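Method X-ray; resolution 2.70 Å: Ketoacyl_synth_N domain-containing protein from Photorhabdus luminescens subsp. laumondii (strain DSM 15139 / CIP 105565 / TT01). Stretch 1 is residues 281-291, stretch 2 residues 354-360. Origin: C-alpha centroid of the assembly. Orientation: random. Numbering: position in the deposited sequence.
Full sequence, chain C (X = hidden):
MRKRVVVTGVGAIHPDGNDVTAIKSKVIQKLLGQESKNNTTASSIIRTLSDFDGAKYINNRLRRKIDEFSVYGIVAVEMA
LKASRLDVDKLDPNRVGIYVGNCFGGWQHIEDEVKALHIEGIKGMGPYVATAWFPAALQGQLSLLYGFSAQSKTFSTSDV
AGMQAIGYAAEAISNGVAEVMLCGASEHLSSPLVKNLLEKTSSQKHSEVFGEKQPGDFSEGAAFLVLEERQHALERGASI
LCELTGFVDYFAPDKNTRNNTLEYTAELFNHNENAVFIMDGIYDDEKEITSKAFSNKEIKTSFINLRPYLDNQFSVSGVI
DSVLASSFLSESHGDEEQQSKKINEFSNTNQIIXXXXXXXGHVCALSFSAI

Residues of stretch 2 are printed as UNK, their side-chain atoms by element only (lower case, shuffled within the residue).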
ATOM      1  N   GLY C 281      19.902  16.794   4.502  1.00 45.49           N
ATOM      2  CA  GLY C 281      21.307  16.663   4.069  1.00 45.76           C
ATOM      3  C   GLY C 281      21.448  16.177   2.635  1.00 45.65           C
ATOM      4  O   GLY C 281      22.559  15.733   2.283  1.00 46.05           O
ATOM      5  N   ILE C 282      20.379  16.259   1.835  1.00 45.69           N
ATOM      6  CA  ILE C 282      20.371  15.866   0.393  1.00 45.59           C
ATOM      7  C   ILE C 282      20.776  17.082  -0.449  1.00 46.07           C
ATOM      8  O   ILE C 282      21.689  16.939  -1.288  1.00 45.64           O
ATOM      9  CB  ILE C 282      18.994  15.314  -0.032  1.00 45.32           C
ATOM     10  CG1 ILE C 282      18.576  14.095   0.796  1.00 45.61           C
ATOM     11  CG2 ILE C 282      18.961  15.017  -1.525  1.00 45.17           C
ATOM     12  CD1 ILE C 282      19.448  12.871   0.600  1.00 45.77           C
ATOM     13  N   TYR C 283      20.118  18.225  -0.228  1.00 46.03           N
ATOM     14  CA  TYR C 283      20.201  19.445  -1.077  1.00 46.58           C
ATOM     15  C   TYR C 283      21.072  20.509  -0.398  1.00 47.62           C
ATOM     16  O   TYR C 283      21.154  20.534   0.847  1.00 47.43           O
ATOM     17  CB  TYR C 283      18.793  19.957  -1.391  1.00 45.83           C
ATOM     18  CG  TYR C 283      17.910  18.935  -2.062  1.00 44.85           C
ATOM     19  CD1 TYR C 283      17.956  18.740  -3.433  1.00 44.76           C
ATOM     20  CD2 TYR C 283      17.045  18.141  -1.325  1.00 43.97           C
ATOM     21  CE1 TYR C 283      17.157  17.794  -4.056  1.00 44.19           C
ATOM     22  CE2 TYR C 283      16.239  17.192  -1.931  1.00 43.24           C
ATOM     23  CZ  TYR C 283      16.294  17.018  -3.303  1.00 43.30           C
ATOM     24  OH  TYR C 283      15.503  16.084  -3.907  1.00 42.56           O
ATOM     25  N   ASP C 284      21.688  21.371  -1.216  1.00 49.09           N
ATOM     26  CA  ASP C 284      22.717  22.367  -0.810  1.00 50.41           C
ATOM     27  C   ASP C 284      22.076  23.511  -0.014  1.00 50.68           C
ATOM     28  O   ASP C 284      22.676  23.932   0.994  1.00 50.19           O
ATOM     29  CB  ASP C 284      23.450  22.932  -2.032  1.00 51.39           C
ATOM     30  CG  ASP C 284      24.246  21.903  -2.818  1.00 52.08           C
ATOM     31  OD1 ASP C 284      23.986  20.696  -2.641  1.00 52.30           O
ATOM     32  OD2 ASP C 284      25.118  22.319  -3.606  1.00 53.26           O
ATOM     33  N   ASP C 285      20.906  23.989  -0.452  1.00 51.15           N
ATOM     34  CA  ASP C 285      20.290  25.265   0.006  1.00 52.01           C
ATOM     35  C   ASP C 285      19.581  25.093   1.357  1.00 51.89           C
ATOM     36  O   ASP C 285      19.174  26.125   1.924  1.00 51.76           O
ATOM     37  CB  ASP C 285      19.315  25.807  -1.045  1.00 52.33           C
ATOM     38  CG  ASP C 285      19.967  26.171  -2.368  1.00 52.93           C
ATOM     39  OD1 ASP C 285      21.151  26.566  -2.353  1.00 52.65           O
ATOM     40  OD2 ASP C 285      19.286  26.055  -3.406  1.00 53.20           O
ATOM     41  N   GLU C 286      19.442  23.858   1.854  1.00 52.35           N
ATOM     42  CA  GLU C 286      18.689  23.523   3.096  1.00 52.56           C
ATOM     43  C   GLU C 286      19.150  24.408   4.262  1.00 53.12           C
ATOM     44  O   GLU C 286      18.278  25.026   4.903  1.00 53.33           O
ATOM     45  CB  GLU C 286      18.868  22.047   3.461  1.00 52.68           C
ATOM     46  CG  GLU C 286      18.179  21.658   4.760  1.00 52.25           C
ATOM     47  CD  GLU C 286      18.149  20.167   5.050  1.00 51.86           C
ATOM     48  OE1 GLU C 286      18.993  19.437   4.492  1.00 51.28           O
ATOM     49  OE2 GLU C 286      17.278  19.740   5.835  1.00 51.54           O
ATOM     50  N   LYS C 287      20.461  24.452   4.529  1.00 53.94           N
ATOM     51  CA  LYS C 287      21.050  25.120   5.724  1.00 54.77           C
ATOM     52  C   LYS C 287      20.704  26.615   5.713  1.00 54.33           C
ATOM     53  O   LYS C 287      20.491  27.168   6.809  1.00 54.57           O
ATOM     54  CB  LYS C 287      22.568  24.912   5.787  1.00 55.73           C
ATOM     55  CG  LYS C 287      23.188  25.186   7.153  1.00 56.88           C
ATOM     56  CD  LYS C 287      24.693  25.022   7.200  1.00 57.93           C
ATOM     57  CE  LYS C 287      25.269  25.301   8.573  1.00 58.53           C
ATOM     58  NZ  LYS C 287      26.751  25.291   8.561  1.00 59.00           N
ATOM     59  N   GLU C 288      20.644  27.240   4.531  1.00 53.87           N
ATOM     60  CA  GLU C 288      20.337  28.687   4.365  1.00 53.90           C
ATOM     61  C   GLU C 288      18.866  28.946   4.716  1.00 52.83           C
ATOM     62  O   GLU C 288      18.616  29.805   5.584  1.00 52.12           O
ATOM     63  CB  GLU C 288      20.641  29.153   2.939  1.00 54.55           C
ATOM     64  CG  GLU C 288      20.624  30.665   2.779  1.00 55.87           C
ATOM     65  CD  GLU C 288      20.663  31.162   1.344  1.00 57.05           C
ATOM     66  OE1 GLU C 288      21.178  30.429   0.476  1.00 58.02           O
ATOM     67  OE2 GLU C 288      20.176  32.283   1.097  1.00 58.94           O
ATOM     68  N   ILE C 289      17.939  28.230   4.070  1.00 52.06           N
ATOM     69  CA  ILE C 289      16.467  28.493   4.141  1.00 52.00           C
ATOM     70  C   ILE C 289      15.917  28.081   5.515  1.00 52.17           C
ATOM     71  O   ILE C 289      15.022  28.792   6.013  1.00 52.97           O
ATOM     72  CB  ILE C 289      15.702  27.817   2.979  1.00 50.99           C
ATOM     73  CG1 ILE C 289      15.848  26.291   2.973  1.00 50.23           C
ATOM     74  CG2 ILE C 289      16.114  28.434   1.650  1.00 51.00           C
ATOM     75  CD1 ILE C 289      14.963  25.588   1.966  1.00 49.80           C
ATOM     76  N   THR C 290      16.420  26.989   6.104  1.00 52.38           N
ATOM     77  CA  THR C 290      15.931  26.437   7.400  1.00 53.10           C
ATOM     78  C   THR C 290      16.405  27.329   8.555  1.00 54.15           C
ATOM     79  O   THR C 290      15.597  27.568   9.475  1.00 54.76           O
ATOM     80  CB  THR C 290      16.368  24.979   7.602  1.00 52.80           C
ATOM     81  OG1 THR C 290      16.190  24.270   6.375  1.00 52.01           O
ATOM     82  CG2 THR C 290      15.588  24.287   8.699  1.00 52.61           C
ATOM     83  N   SER C 291      17.660  27.792   8.511  1.00 55.05           N
ATOM     84  CA  SER C 291      18.277  28.685   9.529  1.00 55.96           C
ATOM     85  C   SER C 291      17.573  30.047   9.537  1.00 56.11           C
ATOM     86  O   SER C 291      17.451  30.638  10.628  1.00 56.69           O
ATOM     87  CB  SER C 291      19.758  28.842   9.293  1.00 57.24           C
ATOM     88  OG  SER C 291      20.420  27.589   9.381  1.00 57.99           O
ATOM     89  N   UNK C 354      14.070  15.930  13.916  1.00 41.88           N
ATOM     90  CA  UNK C 354      14.599  15.424  12.614  1.00 41.69           C
ATOM     91  C   UNK C 354      13.705  15.954  11.490  1.00 41.75           C
ATOM     92  O   UNK C 354      12.471  15.892  11.646  1.00 41.73           O
ATOM     93  c   UNK C 354      15.264  13.362  11.320  1.00 41.49           C
ATOM     94  c   UNK C 354      15.411  13.350  13.841  1.00 41.58           C
ATOM     95  c   UNK C 354      14.661  13.883  12.617  1.00 41.53           C
ATOM     96  c   UNK C 354      14.843  12.067  14.389  1.00 41.48           C
ATOM     97  N   UNK C 355      14.312  16.451  10.408  1.00 41.82           N
ATOM     98  CA  UNK C 355      13.600  16.973   9.210  1.00 42.11           C
ATOM     99  C   UNK C 355      14.022  16.168   7.977  1.00 41.81           C
ATOM    100  O   UNK C 355      15.216  15.822   7.869  1.00 40.83           O
ATOM    101  c   UNK C 355      13.272  20.586   7.792  1.00 43.98           C
ATOM    102  n   UNK C 355      14.488  20.850   7.342  1.00 44.23           N
ATOM    103  c   UNK C 355      13.897  18.459   9.001  1.00 42.76           C
ATOM    104  c   UNK C 355      12.946  19.131   8.019  1.00 43.30           C
ATOM    105  o   UNK C 355      12.447  21.469   8.018  1.00 44.81           O
ATOM    106  N   UNK C 356      13.059  15.880   7.097  1.00 41.55           N
ATOM    107  CA  UNK C 356      13.277  15.294   5.748  1.00 41.53           C
ATOM    108  C   UNK C 356      12.307  15.954   4.763  1.00 41.10           C
ATOM    109  O   UNK C 356      11.239  16.417   5.206  1.00 40.77           O
ATOM    110  n   UNK C 356      14.900  12.408   3.764  1.00 41.99           N
ATOM    111  c   UNK C 356      13.069  13.776   5.768  1.00 41.51           C
ATOM    112  c   UNK C 356      14.550  11.870   5.074  1.00 41.75           C
ATOM    113  c   UNK C 356      14.323  12.975   6.087  1.00 41.94           C
ATOM    114  n   UNK C 356      14.657  10.418   2.623  1.00 41.32           N
ATOM    115  c   UNK C 356      14.948  11.709   2.632  1.00 41.80           C
ATOM    116  n   UNK C 356      15.284  12.310   1.502  1.00 42.87           N
ATOM    117  N   UNK C 357      12.672  15.999   3.481  1.00 41.30           N
ATOM    118  CA  UNK C 357      11.786  16.473   2.385  1.00 41.33           C
ATOM    119  C   UNK C 357      12.176  15.806   1.063  1.00 40.93           C
ATOM    120  O   UNK C 357      13.326  15.346   0.917  1.00 42.24           O
ATOM    121  c   UNK C 357      11.782  18.003   2.297  1.00 42.02           C
ATOM    122  c   UNK C 357      13.417  19.299   3.703  1.00 42.90           C
ATOM    123  c   UNK C 357      13.103  18.701   2.492  1.00 42.39           C
ATOM    124  c   UNK C 357      15.513  20.058   2.832  1.00 43.93           C
ATOM    125  c   UNK C 357      14.620  19.966   3.874  1.00 43.63           C
ATOM    126  c   UNK C 357      15.208  19.487   1.619  1.00 43.59           C
ATOM    127  c   UNK C 357      14.006  18.818   1.446  1.00 42.66           C
ATOM    128  N   UNK C 358      11.216  15.759   0.135  1.00 39.04           N
ATOM    129  CA  UNK C 358      11.280  15.015  -1.150  1.00 39.01           C
ATOM    130  C   UNK C 358      11.713  15.948  -2.285  1.00 39.64           C
ATOM    131  O   UNK C 358      11.855  17.163  -2.039  1.00 39.75           O
ATOM    132  c   UNK C 358       9.953  14.376  -1.457  1.00 38.37           C
ATOM    133  o   UNK C 358       8.993  15.359  -1.814  1.00 38.01           O
ATOM    134  N   UNK C 359      11.899  15.384  -3.482  1.00 40.05           N
ATOM    135  CA  UNK C 359      12.262  16.113  -4.725  1.00 40.94           C
ATOM    136  C   UNK C 359      11.062  16.944  -5.197  1.00 41.50           C
ATOM    137  O   UNK C 359      11.277  18.090  -5.636  1.00 42.13           O
ATOM    138  c   UNK C 359      12.728  15.148  -5.819  1.00 41.40           C
ATOM    139  c   UNK C 359      13.379  15.851  -6.990  1.00 42.13           C
ATOM    140  o   UNK C 359      14.526  16.284  -6.901  1.00 43.62           O
ATOM    141  n   UNK C 359      12.661  15.958  -8.097  1.00 42.28           N
ATOM    142  N   UNK C 360       9.850  16.384  -5.104  1.00 42.12           N
ATOM    143  CA  UNK C 360       8.588  17.004  -5.598  1.00 42.79           C
ATOM    144  C   UNK C 360       8.189  18.181  -4.698  1.00 42.54           C
ATOM    145  O   UNK C 360       7.489  19.086  -5.199  1.00 42.21           O
ATOM    146  c   UNK C 360       7.527  15.534  -8.163  1.00 45.53           C
ATOM    147  c   UNK C 360       7.474  15.958  -5.680  1.00 43.40           C
ATOM    148  o   UNK C 360       8.479  15.615  -8.937  1.00 46.55           O
ATOM    149  c   UNK C 360       7.684  14.934  -6.788  1.00 44.29           C
ATOM    150  n   UNK C 360       6.319  15.971  -8.476  1.00 46.36           N
TER

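Position 354 carries four side-chain carbons, forked at the first, with one arm two carbons long. Nothing of stretch 1 comes near it. A beta-branched aliphatic chain of this shape is isoleucine, I354; branching next to the backbone suits an extended strand, and an all-carbon chain suits its buried setting.

Position 355 has three carbons in line, the third bearing one oxygen and one nitrogen, and its CA-to-CB bond points toward stretch 1. The chain ends beside the carboxylate of E286 and the methyl of T290. Three carbons and a terminal amide make glutamine, Q355. Its amide supplies what a carboxylate needs, a donor: NE2 of Q355 gives a weak hydrogen bond to OE2 of E286 at 3.4 Å, with an N-H...O angle of 137°. The same NE2 lies 3.9 Å from CG2 of T290, while OE1 is satisfied elsewhere in the structure.

At 356, three carbons lead to a nitrogen and then to a carbon with two more nitrogens. The CA-to-CB bond points sideways, but the chain's end comes nearer and meets I282. This guanidinium identifies arginine, R356. Its reach lets NH1 pass 3.8 Å from CG1 of I282, a van der Waals approach to an aliphatic chain.

Position 357 shows one carbon followed by a six-carbon ring without a hydroxyl, lying near Y283 and E286. It is phenylalanine, F357, a large apolar ring suited to this buried site. CD2 of Y283 sits 3.7 Å from CE1 of F357, at the edge of the phenylalanine ring, so the two aromatic side chains pack without stacking. CE2 of F357 also comes within 3.3 Å of OE2 of E286.

Position 358 has one carbon and one oxygen, with CA-to-CB pointing away from stretch 1. This is serine, S358, whose backbone makes the nearer approach: its C is 4.1 Å from OH of Y283. The small side chain suits a buried place because its OG is hydrogen-bonded elsewhere in the structure.

Two carbons, the second bearing oxygen and nitrogen, occupy 359, and their end reaches the phenol of Y283. This is asparagine, N359; its short amide presents OD1 as acceptor to OH of Y283 at 3.2 Å, near the plane of the tyrosine ring.

At 360, three carbons end in one oxygen and one nitrogen; the CA-to-CB bond points away and nothing of stretch 1 is touched. This is glutamine, Q360, whose NE2 is hydrogen-bonded elsewhere in the structure; a polar amide suits a partly exposed place.

The contact, burying 383 Å² in all, centres on Y283 and F357. Polar links flank this aromatic pair: the phenol binds N359, and E286 accepts from Q355 through OE2 while its OE1 takes the N of G281 at 2.8 Å, tying the loop to the helix.

Stretch 2 (354-360) IQRFSNQ
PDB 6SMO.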